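Local coordinates for StiE protein (Stigmatella aurantiaca, PDB 6ECX), which carries, within a modular polyketide synthase, an S-adenosylmethionine-dependent O-methyltransferase domain, the part crystallised here, which probably methylates oxygen on growing polyketide intermediates, at residues K123-C128 and I141-R146; K90-F95 and S101-L106; D147-D152 and G167-K172. All blocks are in the same frame, centred on the assembly; numbering follows the deposited sequence.

Read from the N terminus, the chain first makes interaction 2, where a short glycine-rich loop after strand 91-94 brings helix 101-109 back against that strand. Interaction 1 follows, where strand 141-145 comes back along helix 122-134 after a six-residue link. Interaction 3 comes last and joins two loops, spanning strand 157-163. The three are consecutive, neither nesting nor crossing. Interactions 1 and 2 share a sheet, and Ile143 CD1 packs on Leu103 CD1 at 4.1 Å. Interaction 3 meets interaction 1 where Arg146 packs on Asp151, and interaction 2 where Phe95 O and Ser148 OG probably hydrogen-bond. All three touch S-adenosylmethionine: interaction 1 at the ribose, interaction 2 near the amino end, interaction 3 at the adenine.

Interaction 1: residues K123-C128 and I141-R146. With SAM (S-adenosylmethionine), chain B.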
loop_
_atom_site.group_PDB
_atom_site.type_symbol
_atom_site.label_atom_id
_atom_site.label_comp_id
_atom_site.label_asym_id
_atom_site.label_seq_id
_atom_site.Cartn_x
_atom_site.Cartn_y
_atom_site.Cartn_z
ATOM N N LYS A 123 -6.837 12.414 -13.424
ATOM C CA LYS A 123 -5.912 11.850 -14.404
ATOM C C LYS A 123 -5.783 10.346 -14.212
ATOM O O LYS A 123 -5.869 9.572 -15.173
ATOM C CB LYS A 123 -4.544 12.530 -14.293
ATOM C CG LYS A 123 -3.540 12.142 -15.379
ATOM C CD LYS A 123 -2.098 12.472 -14.971
ATOM C CE LYS A 123 -1.859 13.973 -14.793
ATOM N NZ LYS A 123 -0.536 14.260 -14.159
ATOM N N GLN A 124 -5.594 9.915 -12.964
ATOM C CA GLN A 124 -5.488 8.486 -12.682
ATOM C C GLN A 124 -6.754 7.736 -13.079
ATOM O O GLN A 124 -6.675 6.611 -13.582
ATOM C CB GLN A 124 -5.176 8.271 -11.208
ATOM C CG GLN A 124 -3.760 8.693 -10.815
ATOM C CD GLN A 124 -3.421 8.353 -9.365
ATOM O OE1 GLN A 124 -4.277 7.901 -8.601
ATOM N NE2 GLN A 124 -2.168 8.578 -8.983
ATOM N N ALA A 125 -7.928 8.337 -12.867
ATOM C CA ALA A 125 -9.179 7.668 -13.224
ATOM C C ALA A 125 -9.259 7.411 -14.729
ATOM O O ALA A 125 -9.608 6.310 -15.173
ATOM C CB ALA A 125 -10.369 8.510 -12.765
ATOM N N GLU A 126 -8.953 8.429 -15.530
ATOM C CA GLU A 126 -8.932 8.265 -16.984
ATOM C C GLU A 126 -7.991 7.142 -17.395
ATOM O O GLU A 126 -8.336 6.301 -18.231
ATOM C CB GLU A 126 -8.516 9.576 -17.658
ATOM C CG GLU A 126 -9.473 10.702 -17.436
ATOM C CD GLU A 126 -8.931 12.022 -17.959
ATOM O OE1 GLU A 126 -7.835 12.020 -18.562
ATOM O OE2 GLU A 126 -9.611 13.051 -17.774
ATOM N N VAL A 127 -6.793 7.112 -16.811
ATOM C CA VAL A 127 -5.836 6.058 -17.134
ATOM C C VAL A 127 -6.404 4.693 -16.759
ATOM O O VAL A 127 -6.413 3.762 -17.573
ATOM C CB VAL A 127 -4.492 6.320 -16.435
ATOM C CG1 VAL A 127 -3.557 5.122 -16.595
ATOM C CG2 VAL A 127 -3.856 7.598 -16.980
ATOM N N CYS A 128 -6.863 4.548 -15.513
ATOM C CA CYS A 128 -7.450 3.281 -15.083
ATOM C C CYS A 128 -8.514 2.798 -16.062
ATOM O O CYS A 128 -8.471 1.653 -16.519
ATOM C CB CYS A 128 -8.045 3.429 -13.691
ATOM S SG CYS A 128 -6.783 3.538 -12.404
ATOM N N ILE A 141 -14.502 -4.478 -13.954
ATOM C CA ILE A 141 -13.790 -3.463 -13.175
ATOM C C ILE A 141 -14.436 -2.103 -13.428
ATOM O O ILE A 141 -14.516 -1.654 -14.578
ATOM C CB ILE A 141 -12.295 -3.424 -13.522
ATOM C CG1 ILE A 141 -11.653 -4.787 -13.291
ATOM C CG2 ILE A 141 -11.547 -2.346 -12.697
ATOM C CD1 ILE A 141 -10.166 -4.787 -13.534
ATOM N N ARG A 142 -14.876 -1.434 -12.360
ATOM C CA ARG A 142 -15.355 -0.057 -12.464
ATOM C C ARG A 142 -14.401 0.872 -11.723
ATOM O O ARG A 142 -13.887 0.531 -10.648
ATOM C CB ARG A 142 -16.773 0.110 -11.908
ATOM C CG ARG A 142 -17.837 -0.765 -12.556
ATOM C CD ARG A 142 -19.166 -0.557 -11.851
ATOM N NE ARG A 142 -19.093 -0.880 -10.425
ATOM C CZ ARG A 142 -20.094 -0.666 -9.578
ATOM N NH1 ARG A 142 -21.219 -0.129 -10.029
ATOM N NH2 ARG A 142 -19.990 -0.993 -8.298
ATOM N N ILE A 143 -14.178 2.046 -12.304
ATOM C CA ILE A 143 -13.286 3.066 -11.764
ATOM C C ILE A 143 -14.100 4.317 -11.470
ATOM O O ILE A 143 -14.946 4.719 -12.277
ATOM C CB ILE A 143 -12.146 3.403 -12.748
ATOM C CG1 ILE A 143 -11.398 2.127 -13.158
ATOM C CG2 ILE A 143 -11.204 4.438 -12.134
ATOM C CD1 ILE A 143 -10.636 1.478 -11.985
ATOM N N PHE A 144 -13.842 4.937 -10.321
ATOM C CA PHE A 144 -14.533 6.166 -9.957
ATOM C C PHE A 144 -13.531 7.165 -9.411
ATOM O O PHE A 144 -12.641 6.798 -8.639
ATOM C CB PHE A 144 -15.618 5.931 -8.892
ATOM C CG PHE A 144 -16.655 4.900 -9.268
ATOM C CD1 PHE A 144 -16.433 3.543 -9.023
ATOM C CD2 PHE A 144 -17.869 5.289 -9.815
ATOM C CE1 PHE A 144 -17.397 2.597 -9.339
ATOM C CE2 PHE A 144 -18.839 4.349 -10.135
ATOM C CZ PHE A 144 -18.605 3.001 -9.895
ATOM N N GLN A 145 -13.678 8.422 -9.817
ATOM C CA GLN A 145 -12.972 9.533 -9.188
ATOM C C GLN A 145 -13.801 9.938 -7.979
ATOM O O GLN A 145 -14.716 10.755 -8.067
ATOM C CB GLN A 145 -12.783 10.698 -10.161
ATOM C CG GLN A 145 -11.820 11.766 -9.638
ATOM C CD GLN A 145 -11.894 13.061 -10.428
ATOM O OE1 GLN A 145 -12.698 13.191 -11.351
ATOM N NE2 GLN A 145 -11.054 14.022 -10.072
ATOM N N ARG A 146 -13.496 9.333 -6.829
ATOM C CA ARG A 146 -14.264 9.561 -5.615
ATOM C C ARG A 146 -13.322 9.499 -4.421
ATOM O O ARG A 146 -12.208 8.973 -4.505
ATOM C CB ARG A 146 -15.418 8.546 -5.465
ATOM C CG ARG A 146 -16.421 8.570 -6.624
ATOM C CD ARG A 146 -17.859 8.574 -6.161
ATOM N NE ARG A 146 -18.385 7.224 -6.053
ATOM C CZ ARG A 146 -19.385 6.744 -6.784
ATOM N NH1 ARG A 146 -19.994 7.509 -7.673
ATOM N NH2 ARG A 146 -19.792 5.495 -6.604
HETATM N N SAM B . -2.475 1.535 -4.490
HETATM C CA SAM B . -1.830 2.011 -5.707
HETATM C C SAM B . -0.525 1.266 -5.956
HETATM O O SAM B . -0.046 0.584 -5.055
HETATM O OXT SAM B . 0.070 1.316 -7.037
HETATM C CB SAM B . -1.576 3.505 -5.614
HETATM C CG SAM B . -0.868 3.952 -4.341
HETATM S SD SAM B . -0.443 5.711 -4.448
HETATM C CE SAM B . 1.064 5.760 -3.443
HETATM C "C5'" SAM B . -1.735 6.493 -3.449
HETATM C "C4'" SAM B . -3.108 6.459 -4.125
HETATM O "O4'" SAM B . -4.159 6.797 -3.232
HETATM C "C3'" SAM B . -3.270 7.400 -5.314
HETATM O "O3'" SAM B . -3.892 6.636 -6.332
HETATM C "C2'" SAM B . -4.246 8.469 -4.838
HETATM O "O2'" SAM B . -5.067 9.005 -5.856
HETATM C "C1'" SAM B . -5.088 7.660 -3.861
HETATM N N9 SAM B . -5.819 8.435 -2.838
HETATM C C8 SAM B . -5.270 9.310 -1.932
HETATM N N7 SAM B . -6.264 9.786 -1.140
HETATM C C5 SAM B . -7.439 9.240 -1.527
HETATM C C6 SAM B . -8.738 9.376 -1.073
HETATM N N6 SAM B . -9.027 10.185 -0.054
HETATM N N1 SAM B . -9.760 8.663 -1.679
HETATM C C2 SAM B . -9.488 7.812 -2.725
HETATM N N3 SAM B . -8.189 7.682 -3.167
HETATM C C4 SAM B . -7.176 8.382 -2.591
#
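Ile143 wraps three of its carbons around the CB of Cys128, and this is the tightest point between helix and strand: CG1 of Ile143 comes to 3.6 Å from CB of Cys128, with CG2 and CD1 hardly farther off. The wrap follows from a chi2 of -66°, which folds CD1 back instead of extending it, so that the methyl stays beside the cysteine. One helical turn earlier, Ala125 brings its CB to 4.2 Å from CB of Gln145, while its backbone O lies 3.9 Å from Ile143 CG2. No hydrogen bond crosses between the segments; the join is apolar and buries 184 Å² in all.

Gln124 is rotated off this interface toward the cofactor. With chi1 at -70° and the chain straight beyond CG, its OE1 accepts from both ribose hydroxyls, at 2.6 Å from O3' and 3.1 Å from O2' of S-adenosylmethionine. Thr119 OG1 is hydrogen-bonded to the same oxygen and to the cofactor, so three hydroxyls gather on one amide oxygen, which fixes the rotation of the amide. Ribose recognition at the end of the second strand is characteristic of Rossmann-like methyltransferases, commonly by an acidic side chain; here Thr119 on strand 114-119 and Gln124 on the following helix share it. On the strand's other face, Arg146 lies over the Phe144 ring, offset toward the rim, while Arg142 NE meets the ring edge and forms a salt bridge with Asp116.

The short axes run at 167° to one another, 7.9 Å apart, as expected where a crossover helix runs antiparallel to the strand that follows it. Together with strand 114-119 they form a beta-alpha-beta unit at the sheet edge, with strand 141-145 outermost and bonded through Arg142 and Phe144 to strand 114-119.

Interaction 2: residues K90-F95 and S101-L106. With SAM (S-adenosylmethionine), chain B.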
loop_
_atom_site.group_PDB
_atom_site.type_symbol
_atom_site.label_atom_id
_atom_site.label_comp_id
_atom_site.label_asym_id
_atom_site.label_seq_id
_atom_site.Cartn_x
_atom_site.Cartn_y
_atom_site.Cartn_z
ATOM N N LYS A 90 -15.507 -12.978 -4.146
ATOM C CA LYS A 90 -16.256 -12.495 -5.294
ATOM C C LYS A 90 -15.957 -11.042 -5.636
ATOM O O LYS A 90 -15.648 -10.746 -6.793
ATOM C CB LYS A 90 -17.760 -12.665 -5.055
ATOM C CG LYS A 90 -18.609 -12.222 -6.237
ATOM C CD LYS A 90 -18.172 -12.918 -7.522
ATOM C CE LYS A 90 -19.149 -12.679 -8.663
ATOM N NZ LYS A 90 -18.867 -13.624 -9.785
ATOM N N ASN A 91 -16.025 -10.130 -4.657
ATOM C CA ASN A 91 -16.026 -8.689 -4.909
ATOM C C ASN A 91 -14.849 -8.035 -4.196
ATOM O O ASN A 91 -14.609 -8.325 -3.020
ATOM C CB ASN A 91 -17.343 -8.073 -4.411
ATOM C CG ASN A 91 -18.571 -8.707 -5.075
ATOM O OD1 ASN A 91 -18.755 -8.582 -6.279
ATOM N ND2 ASN A 91 -19.401 -9.395 -4.287
ATOM N N VAL A 92 -14.149 -7.128 -4.902
ATOM C CA VAL A 92 -12.927 -6.478 -4.424
ATOM C C VAL A 92 -13.100 -4.962 -4.509
ATOM O O VAL A 92 -13.621 -4.445 -5.502
ATOM C CB VAL A 92 -11.686 -6.907 -5.251
ATOM C CG1 VAL A 92 -10.376 -6.248 -4.701
ATOM C CG2 VAL A 92 -11.557 -8.441 -5.330
ATOM N N MET A 93 -12.645 -4.247 -3.478
ATOM C CA MET A 93 -12.611 -2.781 -3.479
ATOM C C MET A 93 -11.179 -2.312 -3.271
ATOM O O MET A 93 -10.542 -2.708 -2.290
ATOM C CB MET A 93 -13.499 -2.208 -2.370
ATOM C CG MET A 93 -13.540 -0.685 -2.295
ATOM S SD MET A 93 -14.502 -0.023 -3.687
ATOM C CE MET A 93 -13.441 1.376 -4.136
ATOM N N ASP A 94 -10.676 -1.445 -4.172
ATOM C CA ASP A 94 -9.359 -0.812 -4.020
ATOM C C ASP A 94 -9.585 0.658 -3.716
ATOM O O ASP A 94 -9.972 1.425 -4.611
ATOM C CB ASP A 94 -8.522 -0.972 -5.292
ATOM C CG ASP A 94 -7.105 -0.400 -5.156
ATOM O OD1 ASP A 94 -6.850 0.469 -4.292
ATOM O OD2 ASP A 94 -6.228 -0.835 -5.939
ATOM N N PHE A 95 -9.358 1.079 -2.464
ATOM C CA PHE A 95 -9.793 2.429 -2.127
ATOM C C PHE A 95 -8.753 3.504 -2.435
ATOM O O PHE A 95 -8.979 4.671 -2.109
ATOM C CB PHE A 95 -10.279 2.517 -0.670
ATOM C CG PHE A 95 -9.249 2.210 0.380
ATOM C CD1 PHE A 95 -8.401 3.196 0.843
ATOM C CD2 PHE A 95 -9.201 0.959 0.976
ATOM C CE1 PHE A 95 -7.488 2.937 1.856
ATOM C CE2 PHE A 95 -8.299 0.689 2.003
ATOM C CZ PHE A 95 -7.441 1.673 2.439
ATOM N N SER A 101 -3.155 -1.137 -11.680
ATOM C CA SER A 101 -2.414 -2.381 -11.913
ATOM C C SER A 101 -2.901 -3.521 -11.011
ATOM O O SER A 101 -3.082 -4.659 -11.466
ATOM C CB SER A 101 -0.919 -2.134 -11.708
ATOM O OG SER A 101 -0.454 -1.151 -12.619
ATOM N N ASP A 102 -3.109 -3.236 -9.725
ATOM C CA ASP A 102 -3.547 -4.281 -8.798
ATOM C C ASP A 102 -4.913 -4.837 -9.188
ATOM O O ASP A 102 -5.116 -6.059 -9.207
ATOM C CB ASP A 102 -3.567 -3.727 -7.380
ATOM C CG ASP A 102 -2.173 -3.529 -6.820
ATOM O OD1 ASP A 102 -1.384 -4.501 -6.828
ATOM O OD2 ASP A 102 -1.860 -2.408 -6.373
ATOM N N LEU A 103 -5.858 -3.957 -9.541
ATOM C CA LEU A 103 -7.177 -4.422 -9.976
ATOM C C LEU A 103 -7.093 -5.201 -11.273
ATOM O O LEU A 103 -7.772 -6.221 -11.442
ATOM C CB LEU A 103 -8.129 -3.244 -10.158
ATOM C CG LEU A 103 -8.538 -2.498 -8.888
ATOM C CD1 LEU A 103 -9.371 -1.278 -9.241
ATOM C CD2 LEU A 103 -9.294 -3.425 -7.964
ATOM N N ILE A 104 -6.291 -4.714 -12.220
ATOM C CA ILE A 104 -6.201 -5.373 -13.520
ATOM C C ILE A 104 -5.560 -6.757 -13.383
ATOM O O ILE A 104 -6.024 -7.737 -13.983
ATOM C CB ILE A 104 -5.422 -4.477 -14.495
ATOM C CG1 ILE A 104 -6.293 -3.271 -14.916
ATOM C CG2 ILE A 104 -4.912 -5.302 -15.674
ATOM C CD1 ILE A 104 -5.529 -2.206 -15.678
ATOM N N ILE A 105 -4.470 -6.849 -12.618
ATOM C CA ILE A 105 -3.806 -8.134 -12.419
ATOM C C ILE A 105 -4.758 -9.128 -11.757
ATOM O O ILE A 105 -4.855 -10.289 -12.171
ATOM C CB ILE A 105 -2.519 -7.938 -11.597
ATOM C CG1 ILE A 105 -1.459 -7.234 -12.450
ATOM C CG2 ILE A 105 -2.004 -9.273 -11.064
ATOM C CD1 ILE A 105 -0.270 -6.761 -11.647
ATOM N N LEU A 106 -5.477 -8.685 -10.724
ATOM C CA LEU A 106 -6.456 -9.556 -10.078
ATOM C C LEU A 106 -7.539 -9.981 -11.064
ATOM O O LEU A 106 -7.880 -11.167 -11.151
ATOM C CB LEU A 106 -7.065 -8.842 -8.866
ATOM C CG LEU A 106 -6.106 -8.658 -7.683
ATOM C CD1 LEU A 106 -6.741 -7.810 -6.599
ATOM C CD2 LEU A 106 -5.709 -10.020 -7.088
HETATM N N SAM B . -2.475 1.535 -4.490
HETATM C CA SAM B . -1.830 2.011 -5.707
HETATM C C SAM B . -0.525 1.266 -5.956
HETATM O O SAM B . -0.046 0.584 -5.055
HETATM O OXT SAM B . 0.070 1.316 -7.037
HETATM C CB SAM B . -1.576 3.505 -5.614
HETATM C CG SAM B . -0.868 3.952 -4.341
HETATM S SD SAM B . -0.443 5.711 -4.448
HETATM C CE SAM B . 1.064 5.760 -3.443
HETATM C "C5'" SAM B . -1.735 6.493 -3.449
HETATM C "C4'" SAM B . -3.108 6.459 -4.125
HETATM O "O4'" SAM B . -4.159 6.797 -3.232
HETATM C "C3'" SAM B . -3.270 7.400 -5.314
HETATM O "O3'" SAM B . -3.892 6.636 -6.332
HETATM C "C2'" SAM B . -4.246 8.469 -4.838
HETATM O "O2'" SAM B . -5.067 9.005 -5.856
HETATM C "C1'" SAM B . -5.088 7.660 -3.861
HETATM N N9 SAM B . -5.819 8.435 -2.838
HETATM C C8 SAM B . -5.270 9.310 -1.932
HETATM N N7 SAM B . -6.264 9.786 -1.140
HETATM C C5 SAM B . -7.439 9.240 -1.527
HETATM C C6 SAM B . -8.738 9.376 -1.073
HETATM N N6 SAM B . -9.027 10.185 -0.054
HETATM N N1 SAM B . -9.760 8.663 -1.679
HETATM C C2 SAM B . -9.488 7.812 -2.725
HETATM N N3 SAM B . -8.189 7.682 -3.167
HETATM C C4 SAM B . -7.176 8.382 -2.591
HETATM O O HOH W 1 -5.365 -0.904 -8.427
HETATM O O HOH W 2 -3.489 -0.855 -5.385
#
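Asp94 lays its CB against the branched end of Leu103, with CD2 of Leu103 3.7 Å from CB of Asp94. The leucine's first bond does not aim at the strand; chi1 of -68°, with the chain extended beyond CG, carries the methyls there. The same CD2 lies 4.4 Å from CG1 of Val92, and CD1 of Leu106 reaches that valine methyl at an equal distance, so Val92 is met by two leucines one helical turn apart. Strand and helix run almost antiparallel, at 163°, the geometry of a helix folding back after the first strand of a Rossmann-like methyltransferase.

In Asp94, chi1 of -177° sets the carboxylate opposite its own backbone N and projects it toward the start of the helix. There OD1 takes the N-H of Gly96, in the glycine-rich loop, and OD2 faces two waters. Water 1 lies 2.6 Å from Asp94 OD2 and accepts from Leu103 N at a longer 3.3 Å. Water 2 lies 2.8 Å from Asp94 OD2 and 2.5 Å from Asp102 OD2, and accepts from the cofactor amino N at 2.7 Å. The two aspartates cross at about a right angle, their OD2 atoms 4.7 Å apart.

Asp102 also forms a salt bridge with Arg77, a residue that binds S-adenosylmethionine, and this probably offsets the closeness of two like charges. Buried acids joined through one water next to an ammonium group would be expected to stabilise its positive charge, so the aspartates probably help position the methionine end of the cofactor indirectly, through solvent.

Interaction 3: residues D147-D152 and G167-K172; sequences DSAKDD and GLIPDK. With SAM (S-adenosylmethionine), chain B.
Ala149 turns its CB toward the 167-172 loop, where the methyl meets CG2 of Ile169 at 3.7 Å and lies 3.7 Å from the backbone O of Asp171. The remaining branch of Ile169, with CG1 beside its own backbone N and chi2 extended, leans over one face of the adenine: CD1 comes to 3.6 Å from C6 of S-adenosylmethionine. One branch thus meets the alanine, the other the base.

Polar recognition comes from the opposite loop. Ser148 N donates to adenine N1 at 2.9 Å, nearly straight at 178°. Adenine N6 donates a hydrogen bond to Asp147 OD1 at 3.0 Å. That oxygen also takes the N-H of Ala149, 25° out of the carboxylate plane, closing an Asx turn, while OD2 forms a salt bridge with Lys150 NZ at 2.8 Å. Ser148 OG is held by Phe95 O. A carboxylate for N6 and the next backbone N-H for N1, after strand 141-145, form the adenine pocket usual in Rossmann-like methyltransferases.

The loops follow strands 141-145 and 157-163, and helix 172-181 lies against both: Leu175 touches Ser148 and Ile169, Asn178 holds Ser148 O and Asp151 O, and Asp171 caps its N-terminus through Ala174 N.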
loop_
_atom_site.group_PDB
_atom_site.type_symbol
_atom_site.label_atom_id
_atom_site.label_comp_id
_atom_site.label_asym_id
_atom_site.label_seq_id
_atom_site.Cartn_x
_atom_site.Cartn_y
_atom_site.Cartn_z
ATOM N N ASP A 147 -13.775 10.073 -3.311
ATOM C CA ASP A 147 -12.973 10.216 -2.102
ATOM C C ASP A 147 -13.413 9.159 -1.100
ATOM O O ASP A 147 -14.551 9.188 -0.623
ATOM C CB ASP A 147 -13.130 11.624 -1.518
ATOM C CG ASP A 147 -12.241 11.869 -0.296
ATOM O OD1 ASP A 147 -11.930 10.917 0.461
ATOM O OD2 ASP A 147 -11.856 13.041 -0.092
ATOM N N SER A 148 -12.492 8.247 -0.769
ATOM C CA SER A 148 -12.797 7.075 0.047
ATOM C C SER A 148 -13.173 7.421 1.486
ATOM O O SER A 148 -13.715 6.563 2.189
ATOM C CB SER A 148 -11.600 6.121 0.033
ATOM O OG SER A 148 -11.340 5.641 -1.279
ATOM N N ALA A 149 -12.883 8.636 1.948
ATOM C CA ALA A 149 -13.388 9.112 3.227
ATOM C C ALA A 149 -14.718 9.852 3.116
ATOM O O ALA A 149 -15.396 10.025 4.135
ATOM C CB ALA A 149 -12.368 10.042 3.900
ATOM N N LYS A 150 -15.113 10.293 1.922
ATOM C CA LYS A 150 -16.327 11.093 1.772
ATOM C C LYS A 150 -17.421 10.403 0.974
ATOM O O LYS A 150 -18.590 10.766 1.125
ATOM C CB LYS A 150 -16.024 12.434 1.083
ATOM C CG LYS A 150 -14.952 13.269 1.728
ATOM C CD LYS A 150 -14.751 14.563 0.939
ATOM C CE LYS A 150 -13.797 15.503 1.650
ATOM N NZ LYS A 150 -12.487 14.851 1.918
ATOM N N ASP A 151 -17.070 9.449 0.111
ATOM C CA ASP A 151 -18.004 8.787 -0.799
ATOM C C ASP A 151 -18.115 7.317 -0.420
ATOM O O ASP A 151 -17.107 6.600 -0.411
ATOM C CB ASP A 151 -17.530 8.897 -2.246
ATOM C CG ASP A 151 -17.554 10.319 -2.763
ATOM O OD1 ASP A 151 -18.602 10.991 -2.627
ATOM O OD2 ASP A 151 -16.514 10.769 -3.299
ATOM N N ASP A 152 -19.337 6.864 -0.147
ATOM C CA ASP A 152 -19.550 5.450 0.136
ATOM C C ASP A 152 -19.023 4.590 -1.003
ATOM O O ASP A 152 -19.184 4.922 -2.181
ATOM C CB ASP A 152 -21.034 5.165 0.358
ATOM C CG ASP A 152 -21.471 5.453 1.776
ATOM O OD1 ASP A 152 -20.635 5.947 2.563
ATOM O OD2 ASP A 152 -22.643 5.178 2.108
ATOM N N GLY A 167 -2.643 6.047 4.769
ATOM C CA GLY A 167 -1.759 7.044 5.354
ATOM C C GLY A 167 -1.917 8.438 4.777
ATOM O O GLY A 167 -1.484 9.416 5.401
ATOM N N LEU A 168 -2.531 8.551 3.599
ATOM C CA LEU A 168 -2.722 9.812 2.893
ATOM C C LEU A 168 -4.055 10.478 3.196
ATOM O O LEU A 168 -4.290 11.598 2.725
ATOM C CB LEU A 168 -2.643 9.576 1.382
ATOM C CG LEU A 168 -1.296 9.516 0.672
ATOM C CD1 LEU A 168 -1.425 8.786 -0.654
ATOM C CD2 LEU A 168 -0.783 10.917 0.444
ATOM N N ILE A 169 -4.939 9.809 3.929
ATOM C CA ILE A 169 -6.328 10.217 4.082
ATOM C C ILE A 169 -6.495 10.778 5.491
ATOM O O ILE A 169 -6.371 10.032 6.476
ATOM C CB ILE A 169 -7.290 9.048 3.814
ATOM C CG1 ILE A 169 -7.190 8.640 2.341
ATOM C CG2 ILE A 169 -8.714 9.440 4.174
ATOM C CD1 ILE A 169 -8.073 7.468 1.920
ATOM N N PRO A 170 -6.760 12.086 5.643
ATOM C CA PRO A 170 -6.813 12.681 6.984
ATOM C C PRO A 170 -7.925 12.100 7.842
ATOM O O PRO A 170 -7.711 11.774 9.019
ATOM C CB PRO A 170 -7.044 14.176 6.705
ATOM C CG PRO A 170 -6.665 14.377 5.270
ATOM C CD PRO A 170 -6.981 13.078 4.581
ATOM N N ASP A 171 -9.125 11.973 7.271
ATOM C CA ASP A 171 -10.278 11.526 8.047
ATOM C C ASP A 171 -10.280 9.999 8.052
ATOM O O ASP A 171 -10.979 9.336 7.281
ATOM C CB ASP A 171 -11.573 12.108 7.490
ATOM C CG ASP A 171 -12.730 12.005 8.477
ATOM O OD1 ASP A 171 -12.597 11.282 9.488
ATOM O OD2 ASP A 171 -13.782 12.634 8.240
ATOM N N LYS A 172 -9.461 9.433 8.946
ATOM C CA LYS A 172 -9.356 7.968 9.012
ATOM C C LYS A 172 -10.617 7.341 9.602
ATOM O O LYS A 172 -11.000 6.231 9.210
ATOM C CB LYS A 172 -8.137 7.558 9.853
ATOM C CG LYS A 172 -6.820 8.257 9.510
ATOM C CD LYS A 172 -6.011 7.446 8.519
ATOM C CE LYS A 172 -4.555 7.888 8.512
ATOM N NZ LYS A 172 -4.355 9.279 8.011
HETATM N N SAM B . -2.475 1.535 -4.490
HETATM C CA SAM B . -1.830 2.011 -5.707
HETATM C C SAM B . -0.525 1.266 -5.956
HETATM O O SAM B . -0.046 0.584 -5.055
HETATM O OXT SAM B . 0.070 1.316 -7.037
HETATM C CB SAM B . -1.576 3.505 -5.614
HETATM C CG SAM B . -0.868 3.952 -4.341
HETATM S SD SAM B . -0.443 5.711 -4.448
HETATM C CE SAM B . 1.064 5.760 -3.443
HETATM C "C5'" SAM B . -1.735 6.493 -3.449
HETATM C "C4'" SAM B . -3.108 6.459 -4.125
HETATM O "O4'" SAM B . -4.159 6.797 -3.232
HETATM C "C3'" SAM B . -3.270 7.400 -5.314
HETATM O "O3'" SAM B . -3.892 6.636 -6.332
HETATM C "C2'" SAM B . -4.246 8.469 -4.838
HETATM O "O2'" SAM B . -5.067 9.005 -5.856
HETATM C "C1'" SAM B . -5.088 7.660 -3.861
HETATM N N9 SAM B . -5.819 8.435 -2.838
HETATM C C8 SAM B . -5.270 9.310 -1.932
HETATM N N7 SAM B . -6.264 9.786 -1.140
HETATM C C5 SAM B . -7.439 9.240 -1.527
HETATM C C6 SAM B . -8.738 9.376 -1.073
HETATM N N6 SAM B . -9.027 10.185 -0.054
HETATM N N1 SAM B . -9.760 8.663 -1.679
HETATM C C2 SAM B . -9.488 7.812 -2.725
HETATM N N3 SAM B . -8.189 7.682 -3.167
HETATM C C4 SAM B . -7.176 8.382 -2.591
#